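PDB 2W9M: polymerase X from Deinococcus radiodurans, which probably catalyses DNA synthesis from deoxyribonucleoside triphosphates as a family X DNA polymerase, and carries a zinc-binding PHP domain. Local coordinates for residues 188-193 / 531-535; 163-167 / 525-531; 169-174 / 197-201; 254-258 / 304-309. All blocks are in the same frame, centred on the assembly; numbering follows the deposited sequence.

Interaction 1 (188-193 / 531-535); sequences VRRGLE and MQARK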
loop_
_atom_site.group_PDB
_atom_site.type_symbol
_atom_site.label_atom_id
_atom_site.label_comp_id
_atom_site.label_asym_id
_atom_site.label_seq_id
_atom_site.Cartn_x
_atom_site.Cartn_y
_atom_site.Cartn_z
ATOM N N VAL A 188 -9.282 10.381 6.763
ATOM C CA VAL A 188 -8.825 9.138 7.385
ATOM C C VAL A 188 -9.995 8.233 7.782
ATOM O O VAL A 188 -9.901 7.009 7.685
ATOM C CB VAL A 188 -7.900 9.386 8.601
ATOM C CG1 VAL A 188 -6.862 10.432 8.258
ATOM C CG2 VAL A 188 -8.701 9.817 9.812
ATOM N N ARG A 189 -11.100 8.839 8.210
ATOM C CA ARG A 189 -12.269 8.075 8.641
ATOM C C ARG A 189 -12.928 7.274 7.514
ATOM O O ARG A 189 -13.492 6.205 7.757
ATOM C CB ARG A 189 -13.313 8.989 9.280
ATOM C CG ARG A 189 -14.611 8.268 9.584
ATOM C CD ARG A 189 -15.706 9.215 10.001
ATOM N NE ARG A 189 -16.927 8.487 10.318
ATOM C CZ ARG A 189 -18.121 9.055 10.450
ATOM N NH1 ARG A 189 -18.254 10.366 10.293
ATOM N NH2 ARG A 189 -19.181 8.313 10.739
ATOM N N ARG A 190 -12.872 7.785 6.287
ATOM C CA ARG A 190 -13.512 7.091 5.176
ATOM C C ARG A 190 -12.523 6.443 4.205
ATOM O O ARG A 190 -12.921 5.900 3.173
ATOM C CB ARG A 190 -14.504 8.002 4.452
ATOM C CG ARG A 190 -13.913 9.273 3.893
ATOM C CD ARG A 190 -15.018 10.226 3.461
ATOM N NE ARG A 190 -14.683 10.889 2.208
ATOM C CZ ARG A 190 -13.894 11.951 2.118
ATOM N NH1 ARG A 190 -13.365 12.477 3.212
ATOM N NH2 ARG A 190 -13.637 12.487 0.933
ATOM N N GLY A 191 -11.240 6.497 4.548
ATOM C CA GLY A 191 -10.233 5.694 3.876
ATOM C C GLY A 191 -9.681 6.242 2.577
ATOM O O GLY A 191 -9.214 5.485 1.727
ATOM N N LEU A 192 -9.725 7.557 2.418
ATOM C CA LEU A 192 -9.172 8.178 1.228
ATOM C C LEU A 192 -7.731 7.701 1.046
ATOM O O LEU A 192 -6.912 7.834 1.953
ATOM C CB LEU A 192 -9.230 9.700 1.358
ATOM C CG LEU A 192 -9.651 10.449 0.097
ATOM C CD1 LEU A 192 -11.067 10.060 -0.264
ATOM C CD2 LEU A 192 -9.533 11.952 0.295
ATOM N N GLU A 193 -7.426 7.133 -0.119
ATOM C CA GLU A 193 -6.081 6.619 -0.394
ATOM C C GLU A 193 -5.004 7.662 -0.088
ATOM O O GLU A 193 -3.890 7.328 0.312
ATOM C CB GLU A 193 -5.964 6.127 -1.841
ATOM C CG GLU A 193 -6.443 7.121 -2.893
ATOM C CD GLU A 193 -7.946 7.059 -3.130
ATOM O OE1 GLU A 193 -8.571 6.037 -2.772
ATOM O OE2 GLU A 193 -8.501 8.033 -3.683
ATOM N N MET A 531 -10.340 -1.249 3.868
ATOM C CA MET A 531 -11.039 0.035 3.803
ATOM C C MET A 531 -11.414 0.381 2.366
ATOM O O MET A 531 -12.475 0.950 2.114
ATOM C CB MET A 531 -10.188 1.160 4.402
ATOM C CG MET A 531 -9.821 0.961 5.861
ATOM S SD MET A 531 -8.943 2.376 6.566
ATOM C CE MET A 531 -10.267 3.581 6.683
ATOM N N GLN A 532 -10.532 0.040 1.430
ATOM C CA GLN A 532 -10.793 0.240 0.008
ATOM C C GLN A 532 -11.867 -0.730 -0.492
ATOM O O GLN A 532 -12.771 -0.342 -1.235
ATOM C CB GLN A 532 -9.510 0.063 -0.812
ATOM C CG GLN A 532 -8.310 0.832 -0.278
ATOM C CD GLN A 532 -8.612 2.301 -0.020
ATOM O OE1 GLN A 532 -8.942 3.057 -0.935
ATOM N NE2 GLN A 532 -8.486 2.711 1.234
ATOM N N ALA A 533 -11.763 -1.992 -0.084
ATOM C CA ALA A 533 -12.727 -3.010 -0.493
ATOM C C ALA A 533 -14.146 -2.685 -0.016
ATOM O O ALA A 533 -15.120 -2.933 -0.725
ATOM C CB ALA A 533 -12.298 -4.382 0.007
ATOM N N ARG A 534 -14.258 -2.126 1.183
ATOM C CA ARG A 534 -15.567 -1.822 1.751
ATOM C C ARG A 534 -16.274 -0.674 1.024
ATOM O O ARG A 534 -17.495 -0.669 0.896
ATOM C CB ARG A 534 -15.454 -1.540 3.248
ATOM C CG ARG A 534 -15.004 -2.752 4.044
ATOM C CD ARG A 534 -14.631 -2.376 5.458
ATOM N NE ARG A 534 -15.779 -1.872 6.203
ATOM C CZ ARG A 534 -16.623 -2.644 6.882
ATOM N NH1 ARG A 534 -16.446 -3.959 6.903
ATOM N NH2 ARG A 534 -17.643 -2.104 7.541
ATOM N N LYS A 535 -15.503 0.290 0.538
ATOM C CA LYS A 535 -16.075 1.366 -0.262
ATOM C C LYS A 535 -16.580 0.829 -1.597
ATOM O O LYS A 535 -17.502 1.383 -2.186
ATOM C CB LYS A 535 -15.048 2.479 -0.472
ATOM C CG LYS A 535 -14.645 3.164 0.823
ATOM C CD LYS A 535 -13.261 3.773 0.734
ATOM C CE LYS A 535 -13.233 4.963 -0.208
ATOM N NZ LYS A 535 -11.832 5.401 -0.470
#

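Interaction 2 (163-167 / 525-531); sequences LRAGL and DARYGVM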
loop_
_atom_site.group_PDB
_atom_site.type_symbol
_atom_site.label_atom_id
_atom_site.label_comp_id
_atom_site.label_asym_id
_atom_site.label_seq_id
_atom_site.Cartn_x
_atom_site.Cartn_y
_atom_site.Cartn_z
ATOM N N LEU A 163 -2.532 7.480 3.535
ATOM C CA LEU A 163 -3.553 7.049 4.481
ATOM C C LEU A 163 -2.915 6.490 5.747
ATOM O O LEU A 163 -3.463 6.630 6.839
ATOM C CB LEU A 163 -4.457 5.990 3.852
ATOM C CG LEU A 163 -5.540 5.402 4.759
ATOM C CD1 LEU A 163 -6.430 6.505 5.325
ATOM C CD2 LEU A 163 -6.369 4.370 4.005
ATOM N N ARG A 164 -1.753 5.858 5.596
ATOM C CA ARG A 164 -1.057 5.250 6.725
ATOM C C ARG A 164 -0.614 6.290 7.755
ATOM O O ARG A 164 -0.915 6.160 8.936
ATOM C CB ARG A 164 0.150 4.436 6.243
ATOM C CG ARG A 164 0.910 3.754 7.367
ATOM C CD ARG A 164 2.247 3.180 6.909
ATOM N NE ARG A 164 2.096 2.021 6.034
ATOM C CZ ARG A 164 2.431 2.008 4.748
ATOM N NH1 ARG A 164 2.944 3.096 4.186
ATOM N NH2 ARG A 164 2.258 0.909 4.026
ATOM N N ALA A 165 0.100 7.316 7.300
ATOM C CA ALA A 165 0.573 8.380 8.185
ATOM C C ALA A 165 -0.574 9.140 8.846
ATOM O O ALA A 165 -0.559 9.368 10.054
ATOM C CB ALA A 165 1.477 9.345 7.425
ATOM N N GLY A 166 -1.565 9.533 8.054
ATOM C CA GLY A 166 -2.712 10.254 8.579
ATOM C C GLY A 166 -3.480 9.460 9.622
ATOM O O GLY A 166 -3.890 9.992 10.651
ATOM N N LEU A 167 -3.675 8.176 9.356
ATOM C CA LEU A 167 -4.432 7.316 10.260
ATOM C C LEU A 167 -3.647 7.028 11.538
ATOM O O LEU A 167 -4.205 7.048 12.633
ATOM C CB LEU A 167 -4.811 6.009 9.557
ATOM C CG LEU A 167 -5.929 5.148 10.148
ATOM C CD1 LEU A 167 -7.077 6.014 10.622
ATOM C CD2 LEU A 167 -6.415 4.137 9.117
ATOM N N ASP A 525 -1.076 -4.251 7.103
ATOM C CA ASP A 525 -1.556 -3.330 6.081
ATOM C C ASP A 525 -2.917 -3.771 5.553
ATOM O O ASP A 525 -3.638 -2.981 4.947
ATOM C CB ASP A 525 -0.551 -3.218 4.931
ATOM C CG ASP A 525 0.664 -2.384 5.298
ATOM O OD1 ASP A 525 1.565 -2.232 4.445
ATOM O OD2 ASP A 525 0.721 -1.882 6.444
ATOM N N ALA A 526 -3.260 -5.034 5.790
ATOM C CA ALA A 526 -4.534 -5.588 5.334
ATOM C C ALA A 526 -5.682 -4.630 5.627
ATOM O O ALA A 526 -6.617 -4.496 4.840
ATOM C CB ALA A 526 -4.785 -6.922 5.993
ATOM N N ARG A 527 -5.589 -3.963 6.770
ATOM C CA ARG A 527 -6.577 -2.991 7.218
ATOM C C ARG A 527 -6.817 -1.855 6.219
ATOM O O ARG A 527 -7.926 -1.334 6.130
ATOM C CB ARG A 527 -6.137 -2.445 8.576
ATOM C CG ARG A 527 -6.487 -1.012 8.873
ATOM C CD ARG A 527 -5.489 -0.457 9.886
ATOM N NE ARG A 527 -6.099 0.502 10.803
ATOM C CZ ARG A 527 -5.413 1.259 11.652
ATOM N NH1 ARG A 527 -4.089 1.174 11.691
ATOM N NH2 ARG A 527 -6.045 2.106 12.455
ATOM N N TYR A 528 -5.786 -1.479 5.467
ATOM C CA TYR A 528 -5.921 -0.426 4.462
ATOM C C TYR A 528 -6.595 -0.940 3.194
ATOM O O TYR A 528 -7.390 -0.234 2.579
ATOM C CB TYR A 528 -4.559 0.194 4.126
ATOM C CG TYR A 528 -3.807 0.693 5.335
ATOM C CD1 TYR A 528 -2.611 0.100 5.730
ATOM C CD2 TYR A 528 -4.297 1.750 6.091
ATOM C CE1 TYR A 528 -1.923 0.548 6.841
ATOM C CE2 TYR A 528 -3.616 2.208 7.204
ATOM C CZ TYR A 528 -2.428 1.605 7.573
ATOM O OH TYR A 528 -1.749 2.062 8.680
ATOM N N GLY A 529 -6.264 -2.165 2.803
ATOM C CA GLY A 529 -6.907 -2.801 1.668
ATOM C C GLY A 529 -8.383 -3.026 1.932
ATOM O O GLY A 529 -9.219 -2.834 1.051
ATOM N N VAL A 530 -8.703 -3.430 3.155
ATOM C CA VAL A 530 -10.089 -3.662 3.548
ATOM C C VAL A 530 -10.927 -2.379 3.482
ATOM O O VAL A 530 -12.089 -2.419 3.079
ATOM C CB VAL A 530 -10.183 -4.286 4.955
ATOM C CG1 VAL A 530 -11.600 -4.198 5.485
ATOM C CG2 VAL A 530 -9.704 -5.730 4.926
ATOM N N MET A 531 -10.340 -1.249 3.868
ATOM C CA MET A 531 -11.039 0.035 3.803
ATOM C C MET A 531 -11.414 0.381 2.366
ATOM O O MET A 531 -12.475 0.950 2.114
ATOM C CB MET A 531 -10.188 1.160 4.402
ATOM C CG MET A 531 -9.821 0.961 5.861
ATOM S SD MET A 531 -8.943 2.376 6.566
ATOM C CE MET A 531 -10.267 3.581 6.683
#

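Interaction 3 (169-174 / 197-201); sequences VAEELA and AAELT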
loop_
_atom_site.group_PDB
_atom_site.type_symbol
_atom_site.label_atom_id
_atom_site.label_comp_id
_atom_site.label_asym_id
_atom_site.label_seq_id
_atom_site.Cartn_x
_atom_site.Cartn_y
_atom_site.Cartn_z
ATOM N N VAL A 169 -1.279 8.930 12.900
ATOM C CA VAL A 169 -1.231 10.151 13.697
ATOM C C VAL A 169 -2.565 10.429 14.392
ATOM O O VAL A 169 -2.593 10.782 15.570
ATOM C CB VAL A 169 -0.793 11.369 12.859
ATOM C CG1 VAL A 169 -0.976 12.653 13.655
ATOM C CG2 VAL A 169 0.660 11.205 12.415
ATOM N N ALA A 170 -3.669 10.256 13.673
ATOM C CA ALA A 170 -4.985 10.446 14.278
ATOM C C ALA A 170 -5.217 9.452 15.416
ATOM O O ALA A 170 -5.748 9.812 16.468
ATOM C CB ALA A 170 -6.086 10.338 13.238
ATOM N N GLU A 171 -4.814 8.203 15.208
ATOM C CA GLU A 171 -4.928 7.185 16.255
ATOM C C GLU A 171 -4.083 7.527 17.486
ATOM O O GLU A 171 -4.520 7.332 18.619
ATOM C CB GLU A 171 -4.569 5.797 15.709
ATOM C CG GLU A 171 -3.656 4.967 16.617
ATOM C CD GLU A 171 -2.257 4.746 16.029
ATOM O OE1 GLU A 171 -2.145 4.048 14.994
ATOM O OE2 GLU A 171 -1.269 5.254 16.611
ATOM N N GLU A 172 -2.885 8.056 17.257
ATOM C CA GLU A 172 -1.985 8.432 18.343
ATOM C C GLU A 172 -2.519 9.612 19.157
ATOM O O GLU A 172 -2.477 9.588 20.388
ATOM C CB GLU A 172 -0.590 8.754 17.800
ATOM C CG GLU A 172 0.481 8.900 18.870
ATOM C CD GLU A 172 1.840 9.262 18.293
ATOM O OE1 GLU A 172 2.867 8.975 18.949
ATOM O OE2 GLU A 172 1.880 9.830 17.182
ATOM N N LEU A 173 -3.007 10.645 18.473
ATOM C CA LEU A 173 -3.539 11.828 19.152
ATOM C C LEU A 173 -4.822 11.516 19.908
ATOM O O LEU A 173 -5.095 12.113 20.948
ATOM C CB LEU A 173 -3.786 12.966 18.165
ATOM C CG LEU A 173 -2.527 13.531 17.510
ATOM C CD1 LEU A 173 -2.849 14.814 16.765
ATOM C CD2 LEU A 173 -1.447 13.764 18.554
ATOM N N ALA A 174 -5.614 10.588 19.382
ATOM C CA ALA A 174 -6.810 10.145 20.083
ATOM C C ALA A 174 -6.420 9.632 21.465
ATOM O O ALA A 174 -7.127 9.866 22.449
ATOM C CB ALA A 174 -7.524 9.069 19.298
ATOM N N ALA A 197 -5.109 15.696 5.905
ATOM C CA ALA A 197 -4.657 15.877 7.277
ATOM C C ALA A 197 -5.129 14.755 8.192
ATOM O O ALA A 197 -6.047 14.009 7.856
ATOM C CB ALA A 197 -5.136 17.219 7.813
ATOM N N ALA A 198 -4.489 14.638 9.352
ATOM C CA ALA A 198 -4.993 13.770 10.406
ATOM C C ALA A 198 -6.168 14.474 11.073
ATOM O O ALA A 198 -5.978 15.368 11.897
ATOM C CB ALA A 198 -3.907 13.473 11.418
ATOM N N GLU A 199 -7.380 14.080 10.699
ATOM C CA GLU A 199 -8.584 14.712 11.218
ATOM C C GLU A 199 -9.230 13.882 12.321
ATOM O O GLU A 199 -9.375 12.664 12.206
ATOM C CB GLU A 199 -9.584 14.968 10.091
ATOM C CG GLU A 199 -9.209 16.127 9.170
ATOM C CD GLU A 199 -9.971 16.103 7.850
ATOM O OE1 GLU A 199 -10.882 16.943 7.672
ATOM O OE2 GLU A 199 -9.663 15.238 6.995
ATOM N N LEU A 200 -9.622 14.558 13.391
ATOM C CA LEU A 200 -10.191 13.904 14.556
ATOM C C LEU A 200 -11.454 14.657 14.957
ATOM O O LEU A 200 -11.581 15.858 14.721
ATOM C CB LEU A 200 -9.179 13.935 15.706
ATOM C CG LEU A 200 -8.918 12.666 16.518
ATOM C CD1 LEU A 200 -8.726 11.479 15.595
ATOM C CD2 LEU A 200 -7.699 12.847 17.408
ATOM N N THR A 201 -12.397 13.950 15.556
ATOM C CA THR A 201 -13.584 14.602 16.084
ATOM C C THR A 201 -13.656 14.339 17.593
ATOM O O THR A 201 -13.156 13.326 18.080
ATOM C CB THR A 201 -14.853 14.145 15.337
ATOM O OG1 THR A 201 -15.661 15.284 15.020
ATOM C CG2 THR A 201 -15.640 13.144 16.160
#

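Interaction 4 (254-258 / 304-309); sequences HFAGQ and REPEHD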
loop_
_atom_site.group_PDB
_atom_site.type_symbol
_atom_site.label_atom_id
_atom_site.label_comp_id
_atom_site.label_asym_id
_atom_site.label_seq_id
_atom_site.Cartn_x
_atom_site.Cartn_y
_atom_site.Cartn_z
ATOM N N HIS A 254 -17.620 17.007 0.364
ATOM C CA HIS A 254 -18.680 16.684 -0.586
ATOM C C HIS A 254 -19.966 16.268 0.116
ATOM O O HIS A 254 -21.047 16.765 -0.206
ATOM C CB HIS A 254 -18.263 15.590 -1.566
ATOM C CG HIS A 254 -19.400 15.063 -2.384
ATOM N ND1 HIS A 254 -19.823 15.671 -3.550
ATOM C CD2 HIS A 254 -20.219 14.004 -2.195
ATOM C CE1 HIS A 254 -20.843 14.997 -4.048
ATOM N NE2 HIS A 254 -21.106 13.981 -3.246
ATOM N N PHE A 255 -19.848 15.346 1.065
ATOM C CA PHE A 255 -21.012 14.860 1.794
ATOM C C PHE A 255 -21.641 15.954 2.663
ATOM O O PHE A 255 -22.863 16.071 2.734
ATOM C CB PHE A 255 -20.645 13.641 2.647
ATOM C CG PHE A 255 -21.764 13.160 3.525
ATOM C CD1 PHE A 255 -22.798 12.407 3.000
ATOM C CD2 PHE A 255 -21.786 13.467 4.878
ATOM C CE1 PHE A 255 -23.829 11.967 3.803
ATOM C CE2 PHE A 255 -22.818 13.026 5.684
ATOM C CZ PHE A 255 -23.840 12.277 5.143
ATOM N N ALA A 256 -20.801 16.743 3.326
ATOM C CA ALA A 256 -21.267 17.844 4.161
ATOM C C ALA A 256 -22.214 18.752 3.384
ATOM O O ALA A 256 -23.301 19.080 3.856
ATOM C CB ALA A 256 -20.081 18.641 4.691
ATOM N N GLY A 257 -21.794 19.162 2.190
ATOM C CA GLY A 257 -22.627 19.986 1.336
ATOM C C GLY A 257 -23.929 19.285 1.006
ATOM O O GLY A 257 -24.993 19.900 0.990
ATOM N N GLN A 258 -23.842 17.988 0.745
ATOM C CA GLN A 258 -25.016 17.187 0.428
ATOM C C GLN A 258 -26.034 17.206 1.565
ATOM O O GLN A 258 -27.219 17.441 1.345
ATOM C CB GLN A 258 -24.603 15.745 0.124
ATOM C CG GLN A 258 -23.973 15.548 -1.242
ATOM C CD GLN A 258 -24.898 14.840 -2.218
ATOM O OE1 GLN A 258 -25.583 13.881 -1.858
ATOM N NE2 GLN A 258 -24.911 15.301 -3.462
ATOM N N ARG A 304 -19.849 7.612 1.510
ATOM C CA ARG A 304 -20.045 9.060 1.445
ATOM C C ARG A 304 -19.119 9.768 0.463
ATOM O O ARG A 304 -18.793 10.938 0.648
ATOM C CB ARG A 304 -19.921 9.685 2.835
ATOM C CG ARG A 304 -20.944 9.159 3.822
ATOM C CD ARG A 304 -20.784 9.787 5.195
ATOM N NE ARG A 304 -21.632 9.121 6.178
ATOM C CZ ARG A 304 -21.681 9.437 7.468
ATOM N NH1 ARG A 304 -20.931 10.424 7.944
ATOM N NH2 ARG A 304 -22.485 8.763 8.283
ATOM N N GLU A 305 -18.704 9.061 -0.582
ATOM C CA GLU A 305 -17.926 9.664 -1.660
ATOM C C GLU A 305 -18.863 10.081 -2.787
ATOM O O GLU A 305 -19.975 9.565 -2.892
ATOM C CB GLU A 305 -16.900 8.669 -2.208
ATOM C CG GLU A 305 -16.071 7.969 -1.154
ATOM C CD GLU A 305 -15.106 8.899 -0.448
ATOM O OE1 GLU A 305 -14.679 9.904 -1.055
ATOM O OE2 GLU A 305 -14.767 8.618 0.719
ATOM N N PRO A 306 -18.418 11.009 -3.642
ATOM C CA PRO A 306 -19.244 11.410 -4.787
ATOM C C PRO A 306 -19.689 10.219 -5.642
ATOM O O PRO A 306 -20.850 10.153 -6.038
ATOM C CB PRO A 306 -18.311 12.323 -5.586
ATOM C CG PRO A 306 -17.357 12.865 -4.569
ATOM C CD PRO A 306 -17.159 11.773 -3.564
ATOM N N GLU A 307 -18.779 9.288 -5.913
ATOM C CA GLU A 307 -19.067 8.151 -6.790
ATOM C C GLU A 307 -20.199 7.276 -6.252
ATOM O O GLU A 307 -20.730 6.424 -6.969
ATOM C CB GLU A 307 -17.808 7.298 -7.012
ATOM C CG GLU A 307 -16.645 8.021 -7.698
ATOM C CD GLU A 307 -15.940 9.018 -6.787
ATOM O OE1 GLU A 307 -16.048 8.879 -5.549
ATOM O OE2 GLU A 307 -15.275 9.942 -7.308
ATOM N N HIS A 308 -20.558 7.489 -4.991
ATOM C CA HIS A 308 -21.600 6.702 -4.332
ATOM C C HIS A 308 -22.989 7.348 -4.409
ATOM O O HIS A 308 -23.995 6.693 -4.139
ATOM C CB HIS A 308 -21.254 6.488 -2.856
ATOM C CG HIS A 308 -20.092 5.575 -2.621
ATOM N ND1 HIS A 308 -18.858 6.031 -2.205
ATOM C CD2 HIS A 308 -19.982 4.230 -2.719
ATOM C CE1 HIS A 308 -18.038 5.005 -2.066
ATOM N NE2 HIS A 308 -18.695 3.901 -2.371
ATOM N N ASP A 309 -23.041 8.627 -4.765
ATOM C CA ASP A 309 -24.282 9.403 -4.687
ATOM C C ASP A 309 -25.523 8.697 -5.239
ATOM O O ASP A 309 -26.598 8.774 -4.647
ATOM C CB ASP A 309 -24.113 10.764 -5.366
ATOM C CG ASP A 309 -23.455 11.789 -4.465
ATOM O OD1 ASP A 309 -23.198 11.468 -3.282
ATOM O OD2 ASP A 309 -23.199 12.919 -4.939
#

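Interaction 1 (188-193 / 531-535)
The carbonyl of Gly191 takes the amide of Gln532, NE2 to O at 2.9 Å, in a nearly straight bond of 171° that uses a lone pair in the carbonyl plane and lies within the amide plane. A bend at chi2 (-51°) curls the glutamine chain so that an N-H points at this carbonyl. Lys535 NZ adds a weak second bond to the same oxygen, and the lysine's CD passes 3.3 Å from Arg190 O on the way. Glu193 places OE1 4.0 Å from Lys535 NZ, too long for a salt bridge; its stronger partner is Arg500, through OE2. Trp499 meets the lysine by cation-pi.

The methyl CE of Met531 sits 3.5 Å from Gly191 CA and 3.6 Å from Val188 O, brought there by a chain that runs straight through chi2 and turns at chi3. A beta carbon on Gly191 would crowd that methyl, and the positive phi of 83° also suits glycine. Gly191, the first residue to leave helical geometry after helix 186-190, closes it with a Schellman motif, and this helix C-terminus, in the polymerase part of the chain, docks on the last turn of helix 526-535, which follows the final strand of the PHP domain's parallel sheet.

Interaction 2 (163-167 / 525-531)
Helices 163-167 and 526-531 pass each other at 104° between their N-to-C directions, with 11.5 Å between the axes of these short segments. Their backbones come closest at Arg164 and Tyr528, whose CA atoms are 7.8 Å apart, so side chains bridge most of the gap.

The Tyr528 side chain reaches over from its helix and meets three residues of the other. Leu167 CD2 meets the ring at its edge, 3.9 Å from CE2, while Leu163 CD2 approaches CD2 of the ring obliquely. The phenol oxygen OH rests 3.4 Å from CG of Arg164, whose aliphatic part crosses the tyrosine at about a right angle. With CG anti to the backbone N (chi1 -179°) and a bend at chi3, the arginine carries its guanidinium past the ring to Asp525. There NH2 makes a salt bridge to OD1 at 3.2 Å, with the carboxylate oxygen in the guanidinium plane but met from above the carboxylate plane. A leucine in place of Arg164 would probably leave Asp525 without this charged mate.

One turn further along the helix, Met531 SD lies against both leucines, 4.0 Å from Leu167 CD2. Arg527 lays one guanidinium face over Leu167, its NH2 3.8 Å from CG.

Asp525 stands about 7 Å, side chain to side chain, from the zinc ligand Asp516. The arrangement is a steep helix-helix crossing, in which the first helix after strand 161-162 of the polymerase part meets helix 526-535 of the PHP domain near its trinuclear zinc site.

Interaction 3 (169-174 / 197-201)
Ala170 and Leu200 lead an apolar helix-on-sheet contact, buried in the fold, between helix 163-176 and strand 194-203. The segment axes are 7.8 Å apart and inclined by 39°, and the small residues allow a close approach: Ala170 and Ala198 bring their CA atoms to 5.1 Å.

Leu200 supplies the larger share of the strand's side. Its two methyls rest against the turn 170-174, CD1 reaching 3.7 Å from Ala170 CB and CD2 3.7 Å from Ala174 N, with Leu173 CB touching CD2 as well. Both methyls also lie close to the carbonyl oxygen of Ala170, an atom that already accepts a hydrogen bond from Ala174 N along the helix.

Helix 163-176 packs on one face of a mixed sheet in the family X polymerase region, where strand 194-203 pairs in parallel with strand 231-238. Val169 and Leu173 lean over to that neighbour as well, touching Val233.

Toward the start of the strand the methyl of Ala198 nestles between Val169 and Ala170. Val169 CG1, turned anti to the backbone N by chi1 of 171°, comes 3.8 Å from Ala198 CB. Glu199, between the two inward-pointing residues, starts away from the helix, and its OE2 accepts a hydrogen bond from the backbone N of Asp187.

Interaction 4 (254-258 / 304-309)
His254 holds Asp309 by its imidazole edge: NE2 donates to OD2 at 2.9 Å, on the syn side of the carboxylate and within the ring plane, though the N-H line is bent to 134°. A weak second bond reaches OD1, which also has a salt bridge with Arg299. With chi1 at 169°, the ring is carried out from the helix over the loop, and one face comes down on Pro306, whose CG stands 3.8 Å from the ring centroid in a CH-pi contact. Were this histidine an alanine, Pro306 would probably lose its aromatic cover and Asp309 the bonds from NE2.

Helix 253-264 belongs to the family's polymerase beta-like thumb region, and residues 304-309, with a short 3-10 turn at 306-308, lie in the loop between helix 287-293 and strand 329-333.

One residue along, Phe255 takes nearly the same chi1, and its ring lies against Arg304. The arginine is extended from CG to NE, so its methylene CD sits over the ring centre, 3.7 Å from the centroid, while the guanidinium stacks flat beyond it, planes 17° apart. NH1 is held by Ser251 and Glu287. Gln258 comes at the Asp309 carboxylate from the opposite direction, NE2 to OD2 at 3.3 Å, but the angle is too poor for a hydrogen bond.

How the interactions relate
Interactions 1 and 2 are two halves of one junction: they share Met531 on helix 526-535, their centres are 8 Å apart, and Leu163 CB packs 3.6 Å from Leu192 O. Interaction 3 continues from them along helix 163-176, with Gly166 O 3.6 Å from Ala198 CB, and Val188 also packs on its strand. Interaction 4 joins interaction 1 through the salt bridge of Arg190 NE with Glu305 OE2, 2.7 Å, and a probable hydrogen bond from His308 NE2 to Lys535 O; it does not touch interactions 2 or 3. The zinc site lies nearest interaction 2, about 11 Å from the Asp525 side chain to a zinc ion.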